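Local coordinates for protein RNA polymerase sigma-H factor (Fusobacterium nucleatum subsp. nucleatum, PDB 3MZY) that probably acts as a sigma-70 family initiation factor, binding DNA and directing RNA polymerase to specific promoter sites before being released, at residues E114-T119 and T132-N137. Numbering follows the deposited sequence.
Sequences EKEVLT and TILSKN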
# COMPACT_ATOMS: atom_id res chain seq x y z
N GLU A 114 -4.35 -4.04 -11.49
CA GLU A 114 -3.52 -3.80 -10.30
C GLU A 114 -3.59 -2.34 -9.83
O GLU A 114 -3.67 -2.08 -8.63
CB GLU A 114 -2.08 -4.22 -10.58
CG GLU A 114 -1.88 -5.72 -10.59
CD GLU A 114 -0.57 -6.16 -11.25
OE1 GLU A 114 0.12 -5.31 -11.87
OE2 GLU A 114 -0.24 -7.38 -11.16
N LYS A 115 -3.59 -1.40 -10.78
CA LYS A 115 -3.73 0.02 -10.45
C LYS A 115 -5.10 0.37 -9.88
O LYS A 115 -5.21 1.21 -8.97
CB LYS A 115 -3.47 0.89 -11.68
CG LYS A 115 -2.01 0.96 -12.10
CD LYS A 115 -1.95 1.51 -13.50
CE LYS A 115 -0.58 1.97 -13.83
NZ LYS A 115 -0.48 2.31 -15.30
N GLU A 116 -6.14 -0.26 -10.41
CA GLU A 116 -7.51 -0.00 -9.96
C GLU A 116 -7.65 -0.46 -8.51
O GLU A 116 -8.24 0.24 -7.70
CB GLU A 116 -8.54 -0.74 -10.84
CG GLU A 116 -8.86 -0.07 -12.16
CD GLU A 116 -9.80 -0.92 -13.02
OE1 GLU A 116 -10.70 -0.33 -13.68
OE2 GLU A 116 -9.65 -2.17 -13.05
N VAL A 117 -7.08 -1.63 -8.21
CA VAL A 117 -7.10 -2.19 -6.86
C VAL A 117 -6.29 -1.33 -5.89
O VAL A 117 -6.74 -1.01 -4.79
CB VAL A 117 -6.61 -3.67 -6.86
CG1 VAL A 117 -6.28 -4.15 -5.43
CG2 VAL A 117 -7.68 -4.59 -7.50
N LEU A 118 -5.08 -0.96 -6.31
CA LEU A 118 -4.19 -0.12 -5.50
C LEU A 118 -4.89 1.16 -5.08
O LEU A 118 -4.85 1.53 -3.91
CB LEU A 118 -2.92 0.20 -6.31
CG LEU A 118 -1.83 1.03 -5.63
CD1 LEU A 118 -1.25 0.28 -4.42
CD2 LEU A 118 -0.73 1.43 -6.64
N THR A 119 -5.52 1.83 -6.04
CA THR A 119 -6.27 3.06 -5.80
C THR A 119 -7.18 2.93 -4.57
O THR A 119 -7.24 3.83 -3.74
CB THR A 119 -7.10 3.44 -7.06
OG1 THR A 119 -6.18 3.84 -8.10
CG2 THR A 119 -8.10 4.56 -6.79
N THR A 132 -16.70 -5.25 -4.35
CA THR A 132 -17.97 -4.60 -4.59
C THR A 132 -17.78 -3.40 -5.51
O THR A 132 -18.50 -3.23 -6.48
CB THR A 132 -18.63 -4.18 -3.24
OG1 THR A 132 -18.77 -5.34 -2.43
CG2 THR A 132 -19.99 -3.57 -3.45
N ILE A 133 -16.78 -2.58 -5.22
CA ILE A 133 -16.51 -1.40 -6.02
C ILE A 133 -16.26 -1.74 -7.49
O ILE A 133 -16.83 -1.11 -8.40
CB ILE A 133 -15.33 -0.59 -5.43
CG1 ILE A 133 -15.77 0.04 -4.09
CG2 ILE A 133 -14.79 0.47 -6.43
CD1 ILE A 133 -14.62 0.50 -3.21
N LEU A 134 -15.41 -2.74 -7.73
CA LEU A 134 -14.99 -3.08 -9.09
C LEU A 134 -15.85 -4.15 -9.76
O LEU A 134 -15.59 -4.53 -10.91
CB LEU A 134 -13.53 -3.52 -9.10
CG LEU A 134 -12.49 -2.51 -8.62
CD1 LEU A 134 -11.14 -3.17 -8.49
CD2 LEU A 134 -12.43 -1.27 -9.53
N SER A 135 -16.87 -4.62 -9.04
CA SER A 135 -17.71 -5.72 -9.49
C SER A 135 -16.82 -6.87 -9.93
O SER A 135 -16.90 -7.36 -11.07
CB SER A 135 -18.66 -5.27 -10.61
OG SER A 135 -19.43 -4.16 -10.16
N LYS A 136 -15.94 -7.27 -9.03
CA LYS A 136 -15.04 -8.40 -9.26
C LYS A 136 -15.28 -9.34 -8.12
O LYS A 136 -15.82 -8.93 -7.10
CB LYS A 136 -13.57 -7.94 -9.28
CG LYS A 136 -13.18 -7.13 -10.51
CD LYS A 136 -13.70 -7.77 -11.77
CE LYS A 136 -13.07 -7.18 -13.03
NZ LYS A 136 -11.94 -8.03 -13.50
N ASN A 137 -14.90 -10.60 -8.27
CA ASN A 137 -15.05 -11.51 -7.13
C ASN A 137 -13.90 -11.42 -6.13
O ASN A 137 -12.80 -10.97 -6.46
CB ASN A 137 -15.42 -12.94 -7.55
CG ASN A 137 -14.30 -13.70 -8.24
OD1 ASN A 137 -14.52 -14.83 -8.73
ND2 ASN A 137 -13.11 -13.12 -8.30
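Leu134 reaches from the last turn of helix 127-134 to helix 112-121 and places its two methyl groups on consecutive residues there. CD1 packs against CG2 of Val117 at 3.9 Å, the two side chains crossing at about a right angle. CD2 lies 4.1 Å from CB of Glu116, so the glutamate contributes the aliphatic base of its side chain. CG of Leu134, anti to the carbonyl carbon and beside the backbone N (chi1 -60°), directs the two methyls at Val117 and Glu116. The interface is small, burying 116 Å² in all, and purely van der Waals.

Charge plays a looser part. The Glu116 chain runs on extended past this apolar patch, and its OE2 remains 6.3 Å from Lys136 NZ, too far for a salt bridge, although the opposite charges may attract weakly. Lys136 makes a cation-pi contact with Phe113, whose side chain Leu134 also touches.

Each segment also carries its own local bonding. Within helix 112-121, Lys115 O accepts from Thr119 N and, at 2.9 Å, from Thr119 OG1, the two donors approaching from opposite faces of the carbonyl plane. Directly after Leu134, Ser135 takes a positive phi of 50° in a Schellman motif that turns the chain toward Asn137, the N-cap residue of the next helix.

The contact thus joins consecutive helices of an all-helical C-terminal bundle, consistent with the helix-turn-helix-bearing region 4 of sigma-70 factors. Val117 also touches Thr144, Ile145 and Ile148 of helix 138-159.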